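Local coordinates for protein 4-alpha-glucanotransferase (PDB 1TZ7) that belongs to the amylomaltase (disproportionating enzyme) family and is built around a barrel of eight parallel strands with long inserted loops, at residues Gln62-Ser70 / Pro77-Asn87; Leu227-Ser235 / Leu270-Trp278. All blocks are in the same frame, centred on the assembly; numbering follows the deposited sequence.

Interaction 1: residues Gln62-Ser70 / Pro77-Asn87; sequences QVLPLNPTS and PYSSNSLFAGN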
loop_
_atom_site.group_PDB
_atom_site.type_symbol
_atom_site.label_atom_id
_atom_site.label_comp_id
_atom_site.label_asym_id
_atom_site.label_seq_id
_atom_site.Cartn_x
_atom_site.Cartn_y
_atom_site.Cartn_z
ATOM N N GLN A 62 7.518 -2.086 -6.265
ATOM C CA GLN A 62 6.655 -2.067 -5.085
ATOM C C GLN A 62 5.903 -0.758 -4.968
ATOM O O GLN A 62 6.494 0.319 -5.001
ATOM C CB GLN A 62 7.449 -2.334 -3.803
ATOM C CG GLN A 62 6.540 -2.534 -2.567
ATOM C CD GLN A 62 7.276 -3.068 -1.343
ATOM O OE1 GLN A 62 6.972 -2.680 -0.218
ATOM N NE2 GLN A 62 8.224 -3.953 -1.559
ATOM N N VAL A 63 4.587 -0.864 -4.833
ATOM C CA VAL A 63 3.736 0.281 -4.614
ATOM C C VAL A 63 3.112 0.195 -3.228
ATOM O O VAL A 63 3.173 -0.844 -2.574
ATOM C CB VAL A 63 2.601 0.354 -5.680
ATOM C CG1 VAL A 63 3.171 0.693 -7.049
ATOM C CG2 VAL A 63 1.811 -0.968 -5.734
ATOM N N LEU A 64 2.516 1.294 -2.784
ATOM C CA LEU A 64 1.690 1.283 -1.577
ATOM C C LEU A 64 0.247 0.922 -1.975
ATOM O O LEU A 64 -0.049 0.776 -3.164
ATOM C CB LEU A 64 1.746 2.651 -0.878
ATOM C CG LEU A 64 3.147 3.291 -0.784
ATOM C CD1 LEU A 64 3.064 4.687 -0.217
ATOM C CD2 LEU A 64 4.081 2.424 0.054
ATOM N N PRO A 65 -0.644 0.766 -0.994
ATOM C CA PRO A 65 -2.040 0.428 -1.288
ATOM C C PRO A 65 -2.679 1.416 -2.259
ATOM O O PRO A 65 -2.412 2.613 -2.191
ATOM C CB PRO A 65 -2.716 0.494 0.088
ATOM C CG PRO A 65 -1.619 0.250 1.057
ATOM C CD PRO A 65 -0.403 0.892 0.455
ATOM N N LEU A 66 -3.514 0.907 -3.150
ATOM C CA LEU A 66 -4.111 1.718 -4.210
ATOM C C LEU A 66 -5.522 2.143 -3.814
ATOM O O LEU A 66 -6.273 2.659 -4.631
ATOM C CB LEU A 66 -4.154 0.914 -5.525
ATOM C CG LEU A 66 -2.980 1.071 -6.507
ATOM C CD1 LEU A 66 -1.658 1.227 -5.794
ATOM C CD2 LEU A 66 -2.937 -0.120 -7.466
ATOM N N ASN A 67 -5.872 1.923 -2.548
ATOM C CA ASN A 67 -7.225 2.199 -2.067
ATOM C C ASN A 67 -7.502 3.715 -2.005
ATOM O O ASN A 67 -6.577 4.512 -1.861
ATOM C CB ASN A 67 -7.433 1.576 -0.684
ATOM C CG ASN A 67 -7.215 0.070 -0.675
ATOM O OD1 ASN A 67 -6.730 -0.483 0.304
ATOM N ND2 ASN A 67 -7.586 -0.604 -1.781
ATOM N N PRO A 68 -8.773 4.100 -2.115
ATOM C CA PRO A 68 -9.150 5.522 -2.111
ATOM C C PRO A 68 -8.705 6.239 -0.838
ATOM O O PRO A 68 -8.861 5.707 0.261
ATOM C CB PRO A 68 -10.688 5.492 -2.209
ATOM C CG PRO A 68 -11.087 4.070 -1.943
ATOM C CD PRO A 68 -9.941 3.214 -2.262
ATOM N N THR A 69 -8.150 7.431 -0.997
ATOM C CA THR A 69 -7.677 8.218 0.137
ATOM C C THR A 69 -8.545 9.449 0.321
ATOM O O THR A 69 -9.332 9.800 -0.551
ATOM C CB THR A 69 -6.212 8.639 -0.075
ATOM O OG1 THR A 69 -6.078 9.324 -1.322
ATOM C CG2 THR A 69 -5.308 7.427 -0.219
ATOM N N SER A 70 -8.396 10.101 1.464
ATOM C CA SER A 70 -9.171 11.292 1.769
ATOM C C SER A 70 -8.338 12.293 2.572
ATOM O O SER A 70 -7.403 11.915 3.274
ATOM C CB SER A 70 -10.434 10.915 2.555
ATOM O OG SER A 70 -10.124 10.614 3.903
ATOM N N PRO A 77 -2.749 5.959 2.371
ATOM C CA PRO A 77 -3.189 4.763 1.650
ATOM C C PRO A 77 -3.683 3.648 2.575
ATOM O O PRO A 77 -4.343 2.717 2.111
ATOM C CB PRO A 77 -1.916 4.309 0.915
ATOM C CG PRO A 77 -1.030 5.490 0.904
ATOM C CD PRO A 77 -1.321 6.239 2.145
ATOM N N TYR A 78 -3.355 3.742 3.864
ATOM C CA TYR A 78 -3.634 2.665 4.814
ATOM C C TYR A 78 -4.880 2.951 5.652
ATOM O O TYR A 78 -5.211 2.187 6.554
ATOM C CB TYR A 78 -2.429 2.444 5.735
ATOM C CG TYR A 78 -1.175 2.024 5.004
ATOM C CD1 TYR A 78 -0.889 0.679 4.787
ATOM C CD2 TYR A 78 -0.277 2.971 4.524
ATOM C CE1 TYR A 78 0.266 0.287 4.109
ATOM C CE2 TYR A 78 0.880 2.590 3.846
ATOM C CZ TYR A 78 1.144 1.251 3.644
ATOM O OH TYR A 78 2.283 0.874 2.979
ATOM N N SER A 79 -5.566 4.053 5.346
ATOM C CA SER A 79 -6.825 4.392 6.018
ATOM C C SER A 79 -7.880 4.825 4.997
ATOM O O SER A 79 -8.085 6.021 4.759
ATOM C CB SER A 79 -6.599 5.498 7.050
ATOM O OG SER A 79 -7.689 5.586 7.943
ATOM N N SER A 80 -8.547 3.838 4.405
ATOM C CA SER A 80 -9.394 4.054 3.239
ATOM C C SER A 80 -10.820 3.610 3.538
ATOM O O SER A 80 -11.048 2.783 4.416
ATOM C CB SER A 80 -8.847 3.253 2.043
ATOM O OG SER A 80 -9.664 3.412 0.899
ATOM N N ASN A 81 -11.777 4.154 2.798
ATOM C CA ASN A 81 -13.156 3.693 2.899
ATOM C C ASN A 81 -13.429 2.400 2.086
ATOM O O ASN A 81 -14.568 1.978 1.959
ATOM C CB ASN A 81 -14.148 4.814 2.497
ATOM C CG ASN A 81 -13.905 5.354 1.080
ATOM O OD1 ASN A 81 -13.356 4.667 0.224
ATOM N ND2 ASN A 81 -14.328 6.596 0.842
ATOM N N SER A 82 -12.367 1.784 1.550
ATOM C CA SER A 82 -12.490 0.476 0.881
ATOM C C SER A 82 -11.130 -0.191 0.680
ATOM O O SER A 82 -10.196 0.427 0.173
ATOM C CB SER A 82 -13.185 0.632 -0.467
ATOM O OG SER A 82 -13.281 -0.614 -1.135
ATOM N N LEU A 83 -11.035 -1.465 1.072
ATOM C CA LEU A 83 -9.815 -2.255 0.866
ATOM C C LEU A 83 -9.776 -2.863 -0.532
ATOM O O LEU A 83 -8.796 -3.501 -0.910
ATOM C CB LEU A 83 -9.722 -3.376 1.916
ATOM C CG LEU A 83 -9.613 -2.920 3.370
ATOM C CD1 LEU A 83 -9.767 -4.102 4.317
ATOM C CD2 LEU A 83 -8.283 -2.201 3.612
ATOM N N PHE A 84 -10.847 -2.667 -1.294
ATOM C CA PHE A 84 -10.979 -3.286 -2.612
ATOM C C PHE A 84 -10.867 -2.255 -3.745
ATOM O O PHE A 84 -10.273 -2.528 -4.785
ATOM C CB PHE A 84 -12.315 -4.029 -2.707
ATOM C CG PHE A 84 -12.355 -5.298 -1.912
ATOM C CD1 PHE A 84 -12.572 -5.267 -0.537
ATOM C CD2 PHE A 84 -12.168 -6.534 -2.532
ATOM C CE1 PHE A 84 -12.605 -6.449 0.207
ATOM C CE2 PHE A 84 -12.201 -7.715 -1.791
ATOM C CZ PHE A 84 -12.420 -7.668 -0.421
ATOM N N ALA A 85 -11.429 -1.075 -3.528
ATOM C CA ALA A 85 -11.557 -0.077 -4.590
ATOM C C ALA A 85 -10.199 0.546 -4.937
ATOM O O ALA A 85 -9.248 0.453 -4.168
ATOM C CB ALA A 85 -12.542 1.003 -4.178
ATOM N N GLY A 86 -10.130 1.178 -6.104
ATOM C CA GLY A 86 -8.974 1.951 -6.498
ATOM C C GLY A 86 -9.158 3.444 -6.245
ATOM O O GLY A 86 -10.281 3.932 -6.108
ATOM N N ASN A 87 -8.041 4.160 -6.193
ATOM C CA ASN A 87 -8.022 5.578 -5.835
ATOM C C ASN A 87 -8.127 6.451 -7.094
ATOM O O ASN A 87 -7.237 6.433 -7.942
ATOM C CB ASN A 87 -6.710 5.889 -5.088
ATOM C CG ASN A 87 -6.744 7.216 -4.359
ATOM O OD1 ASN A 87 -7.773 7.906 -4.325
ATOM N ND2 ASN A 87 -5.610 7.586 -3.766
HETATM O O HOH W 1 -6.148 0.874 2.596
HETATM O O HOH W 2 -6.766 8.145 3.260
#
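P65 sets CG and CD over one face of the Y78 ring, toward its rim: CG stands 3.9 Å from the ring centroid and 23° off the ring normal, the geometry of a CH-pi contact. P77 closes on the same proline from the side, with P65 CD 3.8 Å from P77 CB, and L64 sends its CD2 branch to the phenol end of the tyrosine, which is hydrogen-bonded to D226. Farther along, P68 is the second apolar anchor, its CD meeting the methyl CB of A85 at 3.9 Å.

Both segments belong to one long connection that leaves strand 60-62, the second strand of the barrel in chain order, at its C-terminal end. Residues 80-86 wind round N67 and P68: S80 OG accepts from S82 N and S82 OG from F84 N, each an ST turn, and S82 OG also from A85 N, an ST motif.

The polar edge begins at S80, whose OG also donates to P68 O over a short 2.5 Å, in the carbonyl plane and on a lone pair. The amide of N67 is gripped at both ends. Its ND2 donates to A85 O at 3.1 Å, nearly straight (162°) and close to the amide plane, whereas water 1 donates to OD1 from 2.7 Å and also to P77 O, which fixes the amide's rotation. With CG opposite its own backbone N (chi1 -165°), N87 sends its amide across the T69 side chain at about a right angle, where ND2 reaches T69 OG1 at 3.0 Å, tilted out of the amide plane; a weak bond from T69 N to N87 OD1, 3.4 Å long, completes the pair. T69 OG1 is also hydrogen-bonded to Y121 OH, its stronger partner. Water 2 accepts from S70 N and donates to S79 O.

Interaction 2: residues Leu227-Ser235 / Leu270-Trp278; sequences LPMYPSYSS and LWGNPVYNW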
loop_
_atom_site.group_PDB
_atom_site.type_symbol
_atom_site.label_atom_id
_atom_site.label_comp_id
_atom_site.label_asym_id
_atom_site.label_seq_id
_atom_site.Cartn_x
_atom_site.Cartn_y
_atom_site.Cartn_z
ATOM N N LEU A 227 -1.118 -4.848 1.332
ATOM C CA LEU A 227 -2.412 -5.118 1.970
ATOM C C LEU A 227 -2.384 -4.662 3.413
ATOM O O LEU A 227 -1.747 -5.295 4.252
ATOM C CB LEU A 227 -2.724 -6.618 1.925
ATOM C CG LEU A 227 -3.615 -7.083 0.782
ATOM C CD1 LEU A 227 -2.849 -7.054 -0.523
ATOM C CD2 LEU A 227 -4.157 -8.482 1.063
ATOM N N PRO A 228 -3.073 -3.565 3.714
ATOM C CA PRO A 228 -3.225 -3.124 5.097
ATOM C C PRO A 228 -3.901 -4.194 5.940
ATOM O O PRO A 228 -4.776 -4.887 5.444
ATOM C CB PRO A 228 -4.122 -1.882 4.974
ATOM C CG PRO A 228 -3.978 -1.444 3.568
ATOM C CD PRO A 228 -3.757 -2.668 2.769
ATOM N N MET A 229 -3.492 -4.324 7.196
ATOM C CA MET A 229 -4.077 -5.318 8.088
ATOM C C MET A 229 -5.571 -5.060 8.237
ATOM O O MET A 229 -6.380 -5.980 8.154
ATOM C CB MET A 229 -3.403 -5.268 9.453
ATOM C CG MET A 229 -4.099 -6.101 10.549
ATOM S SD MET A 229 -4.247 -7.868 10.149
ATOM C CE MET A 229 -2.554 -8.395 10.315
ATOM N N TYR A 230 -5.915 -3.790 8.447
ATOM C CA TYR A 230 -7.248 -3.386 8.903
ATOM C C TYR A 230 -7.851 -2.379 7.922
ATOM O O TYR A 230 -7.131 -1.568 7.341
ATOM C CB TYR A 230 -7.150 -2.699 10.267
ATOM C CG TYR A 230 -6.794 -3.598 11.433
ATOM C CD1 TYR A 230 -5.645 -3.363 12.190
ATOM C CD2 TYR A 230 -7.614 -4.654 11.799
ATOM C CE1 TYR A 230 -5.320 -4.169 13.268
ATOM C CE2 TYR A 230 -7.296 -5.467 12.874
ATOM C CZ TYR A 230 -6.147 -5.217 13.608
ATOM O OH TYR A 230 -5.831 -6.018 14.675
ATOM N N PRO A 231 -9.173 -2.405 7.765
ATOM C CA PRO A 231 -9.892 -1.286 7.157
ATOM C C PRO A 231 -10.101 -0.184 8.171
ATOM O O PRO A 231 -9.928 -0.425 9.369
ATOM C CB PRO A 231 -11.233 -1.907 6.773
ATOM C CG PRO A 231 -11.461 -2.956 7.803
ATOM C CD PRO A 231 -10.084 -3.486 8.177
ATOM N N SER A 232 -10.471 1.003 7.715
ATOM C CA SER A 232 -10.942 2.043 8.625
ATOM C C SER A 232 -12.365 1.717 9.081
ATOM O O SER A 232 -13.094 1.000 8.396
ATOM C CB SER A 232 -10.902 3.415 7.945
ATOM O OG SER A 232 -11.798 3.470 6.851
ATOM N N TYR A 233 -12.752 2.236 10.238
ATOM C CA TYR A 233 -14.112 2.060 10.728
ATOM C C TYR A 233 -15.104 2.649 9.738
ATOM O O TYR A 233 -16.183 2.097 9.522
ATOM C CB TYR A 233 -14.287 2.724 12.093
ATOM C CG TYR A 233 -15.690 2.614 12.636
ATOM C CD1 TYR A 233 -16.439 3.748 12.922
ATOM C CD2 TYR A 233 -16.273 1.372 12.854
ATOM C CE1 TYR A 233 -17.729 3.648 13.417
ATOM C CE2 TYR A 233 -17.559 1.261 13.348
ATOM C CZ TYR A 233 -18.284 2.401 13.627
ATOM O OH TYR A 233 -19.555 2.292 14.114
ATOM N N SER A 234 -14.725 3.776 9.136
ATOM C CA SER A 234 -15.537 4.425 8.111
ATOM C C SER A 234 -15.220 3.850 6.732
ATOM O O SER A 234 -14.582 4.512 5.896
ATOM C CB SER A 234 -15.277 5.931 8.111
ATOM O OG SER A 234 -15.591 6.500 9.372
ATOM N N SER A 235 -15.659 2.620 6.500
ATOM C CA SER A 235 -15.422 1.949 5.224
ATOM C C SER A 235 -16.617 1.089 4.820
ATOM O O SER A 235 -17.407 0.659 5.666
ATOM C CB SER A 235 -14.151 1.087 5.295
ATOM O OG SER A 235 -14.336 -0.045 6.127
ATOM N N LEU A 270 -2.351 4.674 18.687
ATOM C CA LEU A 270 -3.751 4.309 18.566
ATOM C C LEU A 270 -4.206 4.483 17.117
ATOM O O LEU A 270 -4.422 5.604 16.654
ATOM C CB LEU A 270 -4.601 5.178 19.496
ATOM C CG LEU A 270 -6.035 4.716 19.745
ATOM C CD1 LEU A 270 -6.057 3.410 20.518
ATOM C CD2 LEU A 270 -6.808 5.796 20.492
ATOM N N TRP A 271 -4.339 3.366 16.406
ATOM C CA TRP A 271 -4.674 3.395 14.982
ATOM C C TRP A 271 -6.147 3.730 14.762
ATOM O O TRP A 271 -6.504 4.358 13.770
ATOM C CB TRP A 271 -4.348 2.049 14.330
ATOM C CG TRP A 271 -2.881 1.711 14.329
ATOM C CD1 TRP A 271 -1.837 2.570 14.521
ATOM C CD2 TRP A 271 -2.303 0.421 14.121
ATOM N NE1 TRP A 271 -0.645 1.891 14.449
ATOM C CE2 TRP A 271 -0.903 0.568 14.203
ATOM C CE3 TRP A 271 -2.827 -0.857 13.873
ATOM C CZ2 TRP A 271 -0.025 -0.506 14.047
ATOM C CZ3 TRP A 271 -1.951 -1.919 13.721
ATOM C CH2 TRP A 271 -0.569 -1.737 13.808
ATOM N N GLY A 272 -6.998 3.300 15.690
ATOM C CA GLY A 272 -8.402 3.671 15.668
ATOM C C GLY A 272 -9.247 2.821 14.722
ATOM O O GLY A 272 -10.434 3.086 14.541
ATOM N N ASN A 273 -8.635 1.798 14.121
ATOM C CA ASN A 273 -9.396 0.781 13.386
ATOM C C ASN A 273 -10.142 -0.110 14.372
ATOM O O ASN A 273 -9.680 -0.327 15.473
ATOM C CB ASN A 273 -8.461 -0.091 12.522
ATOM C CG ASN A 273 -7.459 0.733 11.712
ATOM O OD1 ASN A 273 -6.417 1.131 12.221
ATOM N ND2 ASN A 273 -7.775 0.975 10.442
ATOM N N PRO A 274 -11.290 -0.636 13.970
ATOM C CA PRO A 274 -11.924 -1.718 14.721
ATOM C C PRO A 274 -11.136 -3.007 14.529
ATOM O O PRO A 274 -10.625 -3.237 13.445
ATOM C CB PRO A 274 -13.308 -1.822 14.081
ATOM C CG PRO A 274 -13.118 -1.327 12.691
ATOM C CD PRO A 274 -12.055 -0.272 12.765
ATOM N N VAL A 275 -11.019 -3.817 15.573
ATOM C CA VAL A 275 -10.279 -5.069 15.476
ATOM C C VAL A 275 -11.172 -6.161 14.926
ATOM O O VAL A 275 -12.396 -6.060 14.981
ATOM C CB VAL A 275 -9.698 -5.513 16.848
ATOM C CG1 VAL A 275 -8.780 -4.439 17.408
ATOM C CG2 VAL A 275 -10.816 -5.847 17.836
ATOM N N TYR A 276 -10.555 -7.200 14.388
ATOM C CA TYR A 276 -11.287 -8.328 13.849
ATOM C C TYR A 276 -11.847 -9.189 14.981
ATOM O O TYR A 276 -11.177 -9.426 15.985
ATOM C CB TYR A 276 -10.370 -9.180 12.961
ATOM C CG TYR A 276 -9.978 -8.521 11.641
ATOM C CD1 TYR A 276 -8.646 -8.439 11.255
ATOM C CD2 TYR A 276 -10.945 -7.996 10.782
ATOM C CE1 TYR A 276 -8.275 -7.845 10.049
ATOM C CE2 TYR A 276 -10.587 -7.397 9.574
ATOM C CZ TYR A 276 -9.246 -7.326 9.215
ATOM O OH TYR A 276 -8.875 -6.738 8.016
ATOM N N ASN A 277 -13.082 -9.646 14.813
ATOM C CA ASN A 277 -13.581 -10.791 15.556
ATOM C C ASN A 277 -13.148 -12.088 14.870
ATOM O O ASN A 277 -13.881 -12.648 14.062
ATOM C CB ASN A 277 -15.103 -10.738 15.650
ATOM C CG ASN A 277 -15.662 -11.764 16.611
ATOM O OD1 ASN A 277 -15.481 -11.662 17.813
ATOM N ND2 ASN A 277 -16.342 -12.753 16.081
ATOM N N TRP A 278 -11.950 -12.554 15.201
ATOM C CA TRP A 278 -11.294 -13.618 14.438
ATOM C C TRP A 278 -12.038 -14.946 14.531
ATOM O O TRP A 278 -11.946 -15.780 13.631
ATOM C CB TRP A 278 -9.847 -13.791 14.896
ATOM C CG TRP A 278 -8.896 -12.889 14.174
ATOM C CD1 TRP A 278 -8.288 -11.775 14.671
ATOM C CD2 TRP A 278 -8.449 -13.020 12.824
ATOM N NE1 TRP A 278 -7.486 -11.205 13.712
ATOM C CE2 TRP A 278 -7.565 -11.950 12.568
ATOM C CE3 TRP A 278 -8.700 -13.936 11.797
ATOM C CZ2 TRP A 278 -6.936 -11.774 11.332
ATOM C CZ3 TRP A 278 -8.068 -13.756 10.564
ATOM C CH2 TRP A 278 -7.203 -12.689 10.348
HETATM O O HOH W 3 -7.778 -8.070 15.022
HETATM O O HOH W 4 -10.820 3.616 11.888
#
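Y230 and Y276 share the same first torsion, chi1 -70°, with CG opposite the carbonyl carbon, and it swings both rings into the angle between the segments. There CD2 of Y230 sits above one face of the Y276 ring, toward its rim. With planes 39° apart and centroids separated by 5.2 Å, the pair is oblique. The bent chain of M229 brings SD to the edge of the Y276 ring, a Met-aromatic contact 4.0 Å from SD to Y276 CE1, while its CG covers the centre of a Y230 face. The W271 and Y230 rings meet edge to edge, through CZ3 and CE1.

Two direct hydrogen bonds fix the alignment. Y276 OH donates to M229 O at 2.6 Å in the carbonyl plane. N273 ND2 donates to P231 O at 2.8 Å and 164°, the donor standing above the carbonyl plane and away from its lone pairs. Water 3 joins Y230 OH to Y276 N, and water 4 accepts from Y233 N and donates to G272 O. Beside it, P274 CD packs 3.8 Å from Y233 CB.

The loop after barrel strand 222-227 thus lies against the end of strand 269-274, an outermost strand of the four-stranded antiparallel sheet, and the residues that follow it. That strand belongs to the insertion between the third and fourth barrel strands, the position from which domain B departs in alpha-amylase-type barrels.

Interactions 1 and 2 follow each other along the chain, their centres about 13 Å apart, and meet through the loops that succeed two neighbouring strands of the barrel, 60-62 and 222-227. S232 OG lies 2.6 Å from S80 O, a probable hydrogen bond between the contacts. Apolar packing adds to it, with L83 CD1 3.6 Å from P231 CB, and N81 O approaches S235 CB to 3.5 Å. R292 touches L83 and also binds P228 O, so helix 287-297 spans both. Segment 227-235 thereby connects the loop of interaction 1 to the antiparallel sheet. Both loops are at the C-terminal ends of the barrel strands, where barrel enzymes carry their active sites.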